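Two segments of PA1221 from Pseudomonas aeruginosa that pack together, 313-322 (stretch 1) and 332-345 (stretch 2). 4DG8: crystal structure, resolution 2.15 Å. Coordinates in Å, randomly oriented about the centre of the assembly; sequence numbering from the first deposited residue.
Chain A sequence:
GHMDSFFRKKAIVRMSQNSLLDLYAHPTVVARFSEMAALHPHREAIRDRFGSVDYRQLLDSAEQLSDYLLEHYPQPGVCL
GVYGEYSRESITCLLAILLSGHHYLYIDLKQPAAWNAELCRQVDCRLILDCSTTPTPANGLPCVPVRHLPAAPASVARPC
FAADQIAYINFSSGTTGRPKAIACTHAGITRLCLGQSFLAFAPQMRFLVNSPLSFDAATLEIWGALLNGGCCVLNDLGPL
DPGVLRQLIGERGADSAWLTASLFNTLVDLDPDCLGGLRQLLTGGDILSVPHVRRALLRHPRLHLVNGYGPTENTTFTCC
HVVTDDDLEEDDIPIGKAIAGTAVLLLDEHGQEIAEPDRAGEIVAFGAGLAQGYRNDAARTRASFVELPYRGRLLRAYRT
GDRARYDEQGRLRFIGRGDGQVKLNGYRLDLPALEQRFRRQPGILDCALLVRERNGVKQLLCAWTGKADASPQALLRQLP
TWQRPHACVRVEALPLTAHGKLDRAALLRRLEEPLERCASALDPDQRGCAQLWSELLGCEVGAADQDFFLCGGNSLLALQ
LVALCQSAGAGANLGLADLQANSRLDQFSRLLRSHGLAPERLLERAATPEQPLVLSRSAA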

ATOM      1  N   GLU A 313       5.915  -2.389   6.440  1.00 18.40           N
ATOM      2  CA  GLU A 313       6.493  -2.262   7.779  1.00 18.18           C
ATOM      3  C   GLU A 313       7.266  -0.948   7.998  1.00 22.03           C
ATOM      4  O   GLU A 313       7.576  -0.569   9.143  1.00 21.58           O
ATOM      5  CB  GLU A 313       7.442  -3.446   8.052  1.00 22.27           C
ATOM      6  CG  GLU A 313       6.768  -4.811   8.208  1.00 21.95           C
ATOM      7  CD  GLU A 313       6.417  -5.480   6.867  1.00 31.44           C
ATOM      8  OE1 GLU A 313       6.490  -4.819   5.794  1.00 27.45           O
ATOM      9  OE2 GLU A 313       6.078  -6.686   6.903  1.00 21.38           O
ATOM     10  N   ASN A 314       7.703  -0.340   6.901  1.00 20.60           N
ATOM     11  CA  ASN A 314       8.318   0.995   6.907  1.00 20.67           C
ATOM     12  C   ASN A 314       7.424   2.111   6.354  1.00 24.34           C
ATOM     13  O   ASN A 314       7.920   3.120   5.849  1.00 18.87           O
ATOM     14  CB  ASN A 314       9.772   1.011   6.420  1.00 17.91           C
ATOM     15  CG  ASN A 314      10.536   2.289   6.840  1.00 26.02           C
ATOM     16  OD1 ASN A 314      10.312   2.859   7.915  1.00 25.67           O
ATOM     17  ND2 ASN A 314      11.441   2.739   5.973  1.00 19.94           N
ATOM     18  N   THR A 315       6.125   1.837   6.290  1.00 21.68           N
ATOM     19  CA  THR A 315       5.138   2.857   5.929  1.00 24.67           C
ATOM     20  C   THR A 315       5.302   3.431   4.514  1.00 24.92           C
ATOM     21  O   THR A 315       5.852   4.527   4.355  1.00 21.83           O
ATOM     22  CB  THR A 315       5.061   4.008   6.979  1.00 18.88           C
ATOM     23  OG1 THR A 315       5.047   3.453   8.305  1.00 23.23           O
ATOM     24  CG2 THR A 315       3.778   4.876   6.763  1.00 12.28           C
ATOM     25  N   THR A 316       4.823   2.698   3.498  1.00 22.62           N
ATOM     26  CA  THR A 316       4.889   3.206   2.119  1.00 20.01           C
ATOM     27  C   THR A 316       6.276   3.197   1.470  1.00 22.69           C
ATOM     28  O   THR A 316       6.561   2.301   0.665  1.00 23.69           O
ATOM     29  CB  THR A 316       4.172   4.554   1.967  1.00 22.67           C
ATOM     30  OG1 THR A 316       2.877   4.461   2.576  1.00 19.85           O
ATOM     31  CG2 THR A 316       4.009   4.913   0.485  1.00 24.36           C
ATOM     32  N   PHE A 317       7.023   4.280   1.594  1.00 17.08           N
ATOM     33  CA  PHE A 317       8.346   4.352   0.983  1.00 22.57           C
ATOM     34  C   PHE A 317       9.483   4.253   1.991  1.00 26.86           C
ATOM     35  O   PHE A 317       9.395   4.730   3.118  1.00 26.21           O
ATOM     36  CB  PHE A 317       8.518   5.674   0.225  1.00 21.19           C
ATOM     37  CG  PHE A 317       7.638   5.812  -0.971  1.00 18.16           C
ATOM     38  CD1 PHE A 317       7.217   4.691  -1.675  1.00 18.80           C
ATOM     39  CD2 PHE A 317       7.260   7.080  -1.425  1.00 18.66           C
ATOM     40  CE1 PHE A 317       6.414   4.829  -2.801  1.00 25.10           C
ATOM     41  CE2 PHE A 317       6.456   7.217  -2.539  1.00 22.13           C
ATOM     42  CZ  PHE A 317       6.022   6.090  -3.221  1.00 24.05           C
ATOM     43  N   THR A 318      10.573   3.661   1.528  1.00 22.28           N
ATOM     44  CA  THR A 318      11.820   3.573   2.263  1.00 27.84           C
ATOM     45  C   THR A 318      12.854   4.390   1.487  1.00 28.16           C
ATOM     46  O   THR A 318      13.505   5.266   2.043  1.00 27.47           O
ATOM     47  CB  THR A 318      12.253   2.113   2.486  1.00 29.53           C
ATOM     48  OG1 THR A 318      11.299   1.480   3.352  1.00 30.99           O
ATOM     49  CG2 THR A 318      13.610   2.057   3.142  1.00 16.81           C
ATOM     50  N   CYS A 319      13.046   4.051   0.216  1.00 25.47           N
ATOM     51  CA  CYS A 319      13.859   4.876  -0.673  1.00 23.11           C
ATOM     52  C   CYS A 319      13.054   5.399  -1.863  1.00 26.08           C
ATOM     53  O   CYS A 319      12.138   4.734  -2.342  1.00 23.95           O
ATOM     54  CB  CYS A 319      15.056   4.083  -1.197  1.00 30.60           C
ATOM     55  SG  CYS A 319      16.094   3.356   0.079  1.00 28.65           S
ATOM     56  N   CYS A 320      13.401   6.594  -2.334  1.00 25.29           N
ATOM     57  CA  CYS A 320      12.901   7.079  -3.615  1.00 25.83           C
ATOM     58  C   CYS A 320      14.040   7.603  -4.455  1.00 31.50           C
ATOM     59  O   CYS A 320      15.087   8.001  -3.931  1.00 34.18           O
ATOM     60  CB  CYS A 320      11.870   8.187  -3.444  1.00 20.52           C
ATOM     61  SG  CYS A 320      10.375   7.644  -2.648  1.00 20.90           S
ATOM     62  N   HIS A 321      13.825   7.591  -5.766  1.00 28.00           N
ATOM     63  CA  HIS A 321      14.811   8.108  -6.712  1.00 30.54           C
ATOM     64  C   HIS A 321      14.110   8.929  -7.797  1.00 31.94           C
ATOM     65  O   HIS A 321      13.211   8.440  -8.469  1.00 29.74           O
ATOM     66  CB  HIS A 321      15.609   6.953  -7.336  1.00 25.42           C
ATOM     67  CG  HIS A 321      16.611   7.391  -8.357  1.00 26.88           C
ATOM     68  ND1 HIS A 321      17.703   8.171  -8.040  1.00 26.90           N
ATOM     69  CD2 HIS A 321      16.683   7.162  -9.692  1.00 25.75           C
ATOM     70  CE1 HIS A 321      18.397   8.414  -9.137  1.00 26.84           C
ATOM     71  NE2 HIS A 321      17.801   7.811 -10.151  1.00 30.61           N
ATOM     72  N   VAL A 322      14.512  10.182  -7.962  1.00 30.05           N
ATOM     73  CA  VAL A 322      13.978  10.970  -9.057  1.00 31.31           C
ATOM     74  C   VAL A 322      14.715  10.545 -10.326  1.00 27.90           C
ATOM     75  O   VAL A 322      15.941  10.624 -10.403  1.00 29.92           O
ATOM     76  CB  VAL A 322      14.120  12.480  -8.790  1.00 30.93           C
ATOM     77  CG1 VAL A 322      13.871  13.269 -10.063  1.00 30.43           C
ATOM     78  CG2 VAL A 322      13.154  12.915  -7.683  1.00 24.49           C
TER
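Stretch 2 (332-345) DIPIGKAIAGTAVL

Gly-336 lies where stretch 2 has no room for a side chain: an ideal CB built on it would fall 2.2 Å from Cys-320 O and 2.6 Å from His-321 CB. Its phi of 75° also favours glycine. The close approach is visible in the backbone, where the CA atoms of Gly-336 and His-321 are 4.2 Å apart.

Stretch 2 runs antiparallel to stretch 1, and Lys-337 and Ala-338 pair with it as a strand. Cys-320 and Lys-337 form a hydrogen-bonded pair, with Cys-320 N to Lys-337 O at 3.1 Å (145° at the hydrogen) and Lys-337 N to Cys-320 O at 3.2 Å (156°). Cys-319 and Ala-338 follow as a non-hydrogen-bonded pair, CA to CA 4.4 Å. The ladder closes with Ile-339 N donating to Thr-318 O at 3.1 Å and 163°.

Stretch 2 then reverses in a type II turn, Ile-339 to Thr-342, held by Thr-342 N to Ile-339 O at 3.0 Å. The following extended segment brings Val-344 CG1 to 3.5 Å from Thr-318 CG2. Ile-339 CG2 packs 3.6 Å from Cys-320 SG, while its CD1 lies 4.1 Å from Phe-317 CB.

Before the glycine, Pro-334 CB sits over one face of the His-321 ring, 3.7 Å from its centroid and 14° off the normal, a CH-pi contact.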

ATOM      1  N   ASP A 332      18.615  -1.041 -14.910  1.00 29.50           N
ATOM      2  CA  ASP A 332      17.560  -0.884 -13.911  1.00 27.47           C
ATOM      3  C   ASP A 332      17.520   0.565 -13.458  1.00 26.70           C
ATOM      4  O   ASP A 332      18.548   1.219 -13.444  1.00 27.55           O
ATOM      5  CB  ASP A 332      17.850  -1.761 -12.686  1.00 26.57           C
ATOM      6  CG  ASP A 332      19.144  -1.356 -11.966  1.00 32.86           C
ATOM      7  OD1 ASP A 332      20.234  -1.703 -12.471  1.00 30.60           O
ATOM      8  OD2 ASP A 332      19.077  -0.693 -10.902  1.00 26.94           O
ATOM      9  N   ILE A 333      16.342   1.052 -13.068  1.00 22.29           N
ATOM     10  CA  ILE A 333      16.222   2.386 -12.471  1.00 26.54           C
ATOM     11  C   ILE A 333      16.591   2.294 -10.997  1.00 29.44           C
ATOM     12  O   ILE A 333      16.004   1.485 -10.274  1.00 20.87           O
ATOM     13  CB  ILE A 333      14.774   2.912 -12.539  1.00 20.26           C
ATOM     14  CG1 ILE A 333      14.236   2.862 -13.976  1.00 23.26           C
ATOM     15  CG2 ILE A 333      14.680   4.323 -11.943  1.00 15.67           C
ATOM     16  CD1 ILE A 333      15.053   3.675 -14.976  1.00 26.47           C
ATOM     17  N   PRO A 334      17.562   3.118 -10.540  1.00 25.25           N
ATOM     18  CA  PRO A 334      17.920   3.122  -9.113  1.00 23.26           C
ATOM     19  C   PRO A 334      16.677   3.295  -8.250  1.00 26.31           C
ATOM     20  O   PRO A 334      15.682   3.885  -8.721  1.00 21.79           O
ATOM     21  CB  PRO A 334      18.816   4.367  -8.976  1.00 29.78           C
ATOM     22  CG  PRO A 334      19.429   4.554 -10.337  1.00 30.83           C
ATOM     23  CD  PRO A 334      18.353   4.088 -11.322  1.00 30.37           C
ATOM     24  N   ILE A 335      16.698   2.731  -7.041  1.00 25.74           N
ATOM     25  CA  ILE A 335      15.660   3.024  -6.052  1.00 24.98           C
ATOM     26  C   ILE A 335      16.134   4.167  -5.157  1.00 32.45           C
ATOM     27  O   ILE A 335      15.427   4.609  -4.254  1.00 30.96           O
ATOM     28  CB  ILE A 335      15.229   1.793  -5.216  1.00 27.44           C
ATOM     29  CG1 ILE A 335      16.412   1.190  -4.445  1.00 26.54           C
ATOM     30  CG2 ILE A 335      14.548   0.756  -6.122  1.00 18.63           C
ATOM     31  CD1 ILE A 335      16.043  -0.053  -3.586  1.00 21.69           C
ATOM     32  N   GLY A 336      17.329   4.667  -5.456  1.00 29.31           N
ATOM     33  CA  GLY A 336      17.819   5.904  -4.865  1.00 20.74           C
ATOM     34  C   GLY A 336      18.289   5.878  -3.422  1.00 24.34           C
ATOM     35  O   GLY A 336      19.120   5.045  -3.035  1.00 25.24           O
ATOM     36  N   LYS A 337      17.788   6.825  -2.630  1.00 27.33           N
ATOM     37  CA  LYS A 337      18.245   6.984  -1.252  1.00 30.60           C
ATOM     38  C   LYS A 337      17.075   7.100  -0.278  1.00 27.37           C
ATOM     39  O   LYS A 337      15.927   7.260  -0.693  1.00 34.89           O
ATOM     40  CB  LYS A 337      19.165   8.207  -1.143  1.00 32.85           C
ATOM     41  CG  LYS A 337      20.442   8.105  -1.984  1.00 41.60           C
ATOM     42  CD  LYS A 337      21.222   9.431  -2.002  1.00 42.34           C
ATOM     43  CE  LYS A 337      22.509   9.331  -2.822  1.00 50.90           C
ATOM     44  NZ  LYS A 337      23.190  10.665  -2.984  1.00 52.30           N
ATOM     45  N   ALA A 338      17.376   7.015   1.016  1.00 29.08           N
ATOM     46  CA  ALA A 338      16.380   7.148   2.081  1.00 29.20           C
ATOM     47  C   ALA A 338      15.533   8.421   1.959  1.00 26.86           C
ATOM     48  O   ALA A 338      16.050   9.511   1.746  1.00 22.71           O
ATOM     49  CB  ALA A 338      17.072   7.116   3.460  1.00 22.99           C
ATOM     50  N   ILE A 339      14.221   8.282   2.085  1.00 24.04           N
ATOM     51  CA  ILE A 339      13.383   9.461   2.137  1.00 25.63           C
ATOM     52  C   ILE A 339      13.591  10.105   3.497  1.00 25.89           C
ATOM     53  O   ILE A 339      14.069   9.461   4.442  1.00 20.87           O
ATOM     54  CB  ILE A 339      11.894   9.135   1.909  1.00 23.52           C
ATOM     55  CG1 ILE A 339      11.312   8.390   3.105  1.00 25.44           C
ATOM     56  CG2 ILE A 339      11.712   8.289   0.626  1.00 19.84           C
ATOM     57  CD1 ILE A 339       9.782   8.353   3.085  1.00 19.05           C
ATOM     58  N   ALA A 340      13.258  11.385   3.600  1.00 27.92           N
ATOM     59  CA  ALA A 340      13.365  12.080   4.884  1.00 27.15           C
ATOM     60  C   ALA A 340      12.632  11.315   6.009  1.00 23.99           C
ATOM     61  O   ALA A 340      11.546  10.771   5.802  1.00 30.01           O
ATOM     62  CB  ALA A 340      12.842  13.524   4.761  1.00 28.41           C
ATOM     63  N   GLY A 341      13.241  11.264   7.193  1.00 28.86           N
ATOM     64  CA  GLY A 341      12.641  10.582   8.335  1.00 26.27           C
ATOM     65  C   GLY A 341      13.032   9.113   8.375  1.00 27.09           C
ATOM     66  O   GLY A 341      12.790   8.397   9.349  1.00 22.24           O
ATOM     67  N   THR A 342      13.673   8.666   7.306  1.00 26.07           N
ATOM     68  CA  THR A 342      14.133   7.291   7.227  1.00 25.98           C
ATOM     69  C   THR A 342      15.646   7.235   7.049  1.00 31.78           C
ATOM     70  O   THR A 342      16.258   8.184   6.554  1.00 30.52           O
ATOM     71  CB  THR A 342      13.422   6.580   6.076  1.00 18.16           C
ATOM     72  OG1 THR A 342      12.042   6.427   6.429  1.00 25.62           O
ATOM     73  CG2 THR A 342      14.042   5.209   5.794  1.00 21.88           C
ATOM     74  N   ALA A 343      16.250   6.137   7.489  1.00 30.27           N
ATOM     75  CA  ALA A 343      17.636   5.850   7.136  1.00 29.05           C
ATOM     76  C   ALA A 343      17.751   4.394   6.691  1.00 29.98           C
ATOM     77  O   ALA A 343      16.924   3.570   7.062  1.00 34.86           O
ATOM     78  CB  ALA A 343      18.559   6.119   8.327  1.00 37.19           C
ATOM     79  N   VAL A 344      18.748   4.073   5.878  1.00 26.51           N
ATOM     80  CA  VAL A 344      18.977   2.676   5.522  1.00 32.57           C
ATOM     81  C   VAL A 344      20.441   2.277   5.655  1.00 29.82           C
ATOM     82  O   VAL A 344      21.333   3.105   5.537  1.00 30.76           O
ATOM     83  CB  VAL A 344      18.514   2.337   4.077  1.00 35.29           C
ATOM     84  CG1 VAL A 344      17.023   2.550   3.922  1.00 22.77           C
ATOM     85  CG2 VAL A 344      19.281   3.165   3.045  1.00 36.36           C
ATOM     86  N   LEU A 345      20.674   0.999   5.934  1.00 34.80           N
ATOM     87  CA  LEU A 345      21.995   0.419   5.760  1.00 34.20           C
ATOM     88  C   LEU A 345      21.826  -0.787   4.862  1.00 38.93           C
ATOM     89  O   LEU A 345      20.727  -1.317   4.716  1.00 30.46           O
ATOM     90  CB  LEU A 345      22.589  -0.038   7.085  1.00 37.88           C
ATOM     91  CG  LEU A 345      22.996   1.030   8.098  1.00 42.91           C
ATOM     92  CD1 LEU A 345      23.636   0.363   9.319  1.00 36.52           C
ATOM     93  CD2 LEU A 345      23.949   2.030   7.449  1.00 41.73           C
TER